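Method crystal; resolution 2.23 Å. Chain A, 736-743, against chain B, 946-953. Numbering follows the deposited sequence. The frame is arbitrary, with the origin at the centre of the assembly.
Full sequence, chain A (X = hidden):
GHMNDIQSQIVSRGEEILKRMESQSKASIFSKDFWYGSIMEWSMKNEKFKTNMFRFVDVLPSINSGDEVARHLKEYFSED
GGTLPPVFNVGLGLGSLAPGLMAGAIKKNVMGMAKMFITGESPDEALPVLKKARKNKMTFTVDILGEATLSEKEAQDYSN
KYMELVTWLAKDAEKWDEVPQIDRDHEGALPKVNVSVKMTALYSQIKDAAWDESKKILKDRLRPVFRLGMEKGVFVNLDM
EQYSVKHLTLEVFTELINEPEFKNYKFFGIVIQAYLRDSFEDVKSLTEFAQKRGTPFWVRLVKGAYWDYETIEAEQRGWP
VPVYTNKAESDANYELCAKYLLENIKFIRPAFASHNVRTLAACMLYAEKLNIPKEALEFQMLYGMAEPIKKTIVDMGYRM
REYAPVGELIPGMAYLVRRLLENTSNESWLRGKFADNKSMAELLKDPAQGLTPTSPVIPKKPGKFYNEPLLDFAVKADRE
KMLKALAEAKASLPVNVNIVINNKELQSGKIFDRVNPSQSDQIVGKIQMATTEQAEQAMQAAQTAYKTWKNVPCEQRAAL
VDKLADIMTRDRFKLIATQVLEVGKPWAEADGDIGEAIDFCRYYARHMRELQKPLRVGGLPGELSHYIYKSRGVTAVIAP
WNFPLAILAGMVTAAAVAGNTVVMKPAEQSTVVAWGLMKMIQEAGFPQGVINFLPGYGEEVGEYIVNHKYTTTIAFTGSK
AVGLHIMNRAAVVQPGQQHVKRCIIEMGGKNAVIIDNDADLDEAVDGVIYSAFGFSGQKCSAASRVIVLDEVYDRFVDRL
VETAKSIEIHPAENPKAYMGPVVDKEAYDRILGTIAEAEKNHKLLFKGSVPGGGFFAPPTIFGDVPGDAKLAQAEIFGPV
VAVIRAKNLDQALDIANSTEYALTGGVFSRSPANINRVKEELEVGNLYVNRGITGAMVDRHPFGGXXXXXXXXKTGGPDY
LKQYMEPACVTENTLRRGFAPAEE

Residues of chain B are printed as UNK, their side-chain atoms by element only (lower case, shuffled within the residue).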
# COMPACT_ATOMS: atom_id res chain seq x y z
N GLY A 736 -22.11 -15.53 23.05
CA GLY A 736 -20.95 -16.33 22.73
C GLY A 736 -20.08 -15.81 21.59
O GLY A 736 -19.03 -16.41 21.32
N GLN A 737 -20.47 -14.72 20.94
CA GLN A 737 -19.67 -14.12 19.89
C GLN A 737 -18.57 -13.27 20.52
O GLN A 737 -18.86 -12.38 21.31
CB GLN A 737 -20.56 -13.27 18.98
CG GLN A 737 -19.85 -12.60 17.81
CD GLN A 737 -20.75 -11.59 17.11
OE1 GLN A 737 -21.95 -11.84 16.94
NE2 GLN A 737 -20.18 -10.44 16.72
N GLN A 738 -17.31 -13.55 20.17
CA GLN A 738 -16.21 -12.79 20.76
C GLN A 738 -15.41 -12.07 19.69
O GLN A 738 -14.18 -12.14 19.67
CB GLN A 738 -15.30 -13.71 21.55
CG GLN A 738 -15.95 -14.45 22.70
CD GLN A 738 -14.93 -15.17 23.51
OE1 GLN A 738 -13.94 -15.66 22.95
NE2 GLN A 738 -15.14 -15.27 24.82
N HIS A 739 -16.09 -11.37 18.79
CA HIS A 739 -15.42 -10.59 17.77
C HIS A 739 -16.44 -9.60 17.24
O HIS A 739 -17.63 -9.67 17.56
CB HIS A 739 -14.88 -11.47 16.65
CG HIS A 739 -15.96 -12.22 15.94
ND1 HIS A 739 -16.31 -13.51 16.27
CD2 HIS A 739 -16.82 -11.83 14.97
CE1 HIS A 739 -17.32 -13.90 15.50
NE2 HIS A 739 -17.65 -12.89 14.70
N VAL A 740 -15.96 -8.66 16.45
CA VAL A 740 -16.81 -7.70 15.77
C VAL A 740 -16.95 -8.13 14.32
O VAL A 740 -15.96 -8.42 13.64
CB VAL A 740 -16.22 -6.29 15.89
CG1 VAL A 740 -17.14 -5.29 15.21
CG2 VAL A 740 -16.05 -5.94 17.37
N LYS A 741 -18.18 -8.18 13.85
CA LYS A 741 -18.43 -8.57 12.48
C LYS A 741 -18.10 -7.42 11.55
O LYS A 741 -18.32 -6.25 11.88
CB LYS A 741 -19.88 -9.00 12.32
CG LYS A 741 -20.14 -10.38 12.89
CD LYS A 741 -21.62 -10.70 12.88
CE LYS A 741 -21.92 -12.04 13.55
NZ LYS A 741 -23.40 -12.32 13.65
N ARG A 742 -17.52 -7.75 10.40
CA ARG A 742 -17.24 -6.80 9.34
C ARG A 742 -18.14 -7.09 8.14
O ARG A 742 -18.27 -8.24 7.71
CB ARG A 742 -15.77 -6.87 8.91
CG ARG A 742 -15.49 -6.04 7.65
CD ARG A 742 -13.99 -5.95 7.36
NE ARG A 742 -13.28 -5.17 8.37
CZ ARG A 742 -12.02 -5.40 8.74
NH1 ARG A 742 -11.34 -6.40 8.19
NH2 ARG A 742 -11.45 -4.63 9.66
N CYS A 743 -18.75 -6.04 7.60
CA CYS A 743 -19.58 -6.11 6.41
C CYS A 743 -18.85 -5.49 5.23
O CYS A 743 -18.31 -4.38 5.34
CB CYS A 743 -20.91 -5.37 6.62
SG CYS A 743 -21.97 -6.14 7.82
N UNK B 946 -7.83 -7.39 17.67
CA UNK B 946 -9.07 -7.95 17.16
C UNK B 946 -9.85 -8.62 18.30
O UNK B 946 -9.70 -8.22 19.45
c UNK B 946 -5.17 -10.19 16.03
c UNK B 946 -5.32 -11.50 16.46
c UNK B 946 -7.57 -9.82 16.18
c UNK B 946 -8.79 -8.92 15.99
c UNK B 946 -6.29 -9.37 15.88
c UNK B 946 -6.61 -11.99 16.75
c UNK B 946 -7.73 -11.15 16.58
N UNK B 947 -10.69 -9.62 17.97
CA UNK B 947 -11.72 -10.09 18.88
C UNK B 947 -12.44 -8.84 19.40
O UNK B 947 -12.69 -7.92 18.62
c UNK B 947 -10.55 -12.29 19.53
n UNK B 947 -8.93 -15.36 21.38
c UNK B 947 -11.13 -10.94 20.01
c UNK B 947 -10.18 -13.20 20.72
c UNK B 947 -9.43 -14.45 20.26
N UNK B 948 -12.70 -8.76 20.71
CA UNK B 948 -13.41 -7.60 21.26
C UNK B 948 -12.49 -6.40 21.57
O UNK B 948 -12.94 -5.45 22.23
c UNK B 948 -17.20 -7.16 21.67
s UNK B 948 -16.46 -8.59 20.93
c UNK B 948 -14.20 -8.00 22.52
c UNK B 948 -15.31 -9.04 22.26
N UNK B 949 -11.24 -6.40 21.09
CA UNK B 949 -10.35 -5.26 21.27
C UNK B 949 -10.53 -4.16 20.22
O UNK B 949 -9.96 -3.08 20.38
c UNK B 949 -8.88 -5.70 21.26
o UNK B 949 -8.63 -6.53 22.38
N UNK B 950 -11.29 -4.40 19.16
CA UNK B 950 -11.61 -3.34 18.24
C UNK B 950 -11.89 -3.85 16.84
O UNK B 950 -11.99 -5.04 16.60
N UNK B 951 -12.07 -2.89 15.93
CA UNK B 951 -12.21 -3.14 14.51
C UNK B 951 -11.77 -1.89 13.75
O UNK B 951 -12.12 -0.77 14.14
c UNK B 951 -13.70 -3.89 12.62
c UNK B 951 -14.55 -5.11 12.25
c UNK B 951 -14.64 -2.50 14.52
c UNK B 951 -13.64 -3.57 14.12
N UNK B 952 -10.97 -2.08 12.70
CA UNK B 952 -10.57 -1.01 11.80
C UNK B 952 -9.56 -0.01 12.35
O UNK B 952 -9.33 1.02 11.71
N UNK B 953 -8.95 -0.28 13.50
CA UNK B 953 -8.04 0.67 14.15
C UNK B 953 -6.67 0.03 14.31
O UNK B 953 -6.44 -0.74 15.25
o UNK B 953 -7.72 2.05 16.14
c UNK B 953 -8.59 1.12 15.51
O HOH W 1 -13.15 -8.35 16.13

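Position 946 of chain B carries seven side-chain carbons, one leading into a ring of six. The ring leads away from chain A and makes no contact with it. A six-carbon ring without a hydroxyl identifies F946(B).

At position 947 four carbons run in a row and end in nitrogen. Its CB lies 3.3 Å from the O of Q738(A), and its CA approaches the same Q738(A) O at 3.3 Å in a CA-H...O contact. Beyond CB the side chain leaves chain A in an extended conformation, and its amino nitrogen is satisfied elsewhere in the structure. This is K947(B), whose CA lies 3.9 Å from the CA of H739(A), the nearest pair of CA atoms between the stretches.

Position 948 has two carbons, a sulfur and a terminal carbon, unbranched. The sulfur lies 3.5 Å from the N of H739(A) and 3.8 Å from the C of Q738(A), packing against the backbone where these two residues join. A sulfur inside the chain rather than at its tip means a thioether, hence methionine. In M948(B) all three chi angles are m, so the side chain is folded rather than extended.

Position 949 has one carbon and one oxygen. It points away from chain A and makes no contact with it; the oxygen is hydrogen-bonded elsewhere. The short C-O side chain is that of S949(B), whose backbone N donates to the O of F946(B) at 2.9 Å, closing a type II' turn.

Position 950 has no side-chain atoms and is therefore G950(B). Its phi/psi of 153/-174 would jam a CB against the carbonyl oxygen of the preceding residue, so the backbone itself calls for glycine. Its O comes within 4.2 Å of V740(A) CG2.

Four carbons at position 951 fork at the first, and one arm is two carbons long. The CA-to-CB bond points toward chain A, and the side chain touches V740(A), K741(A) and R742(A). The fork and its longer arm identify I951(B), which has the largest covered area of its stretch. Its CG2 meets V740(A) CG1 at 3.8 Å, its CD1 lies 4.0 Å from the O of K741(A), and its CG1 is 3.8 Å from R742(A) NH2.

Position 952 again lacks a side chain and is G952(B), with a positive phi that favours glycine. Its N lies 4.0 Å from R742(A) NH2, at the edge of the guanidinium.

At position 953 one carbon and one oxygen define S953(B), which is out of reach of chain A.

No direct hydrogen bond joins the two stretches. A water bridges them instead, accepting from V740(A) N at 2.8 Å and donating to K947(B) O at 2.6 Å, a link across backbone atoms that are themselves 4.0 Å apart. Around it, V740(A) and I951(B) point toward each other's stretch and form an apolar contact, while M948(B) packs on the H739(A) backbone. Within chain A, Q737(A) NE2 donates to H739(A) O at 2.8 Å, tying its side chain to the loop that receives chain B.

Chain B 946-953: FKMSGIGS
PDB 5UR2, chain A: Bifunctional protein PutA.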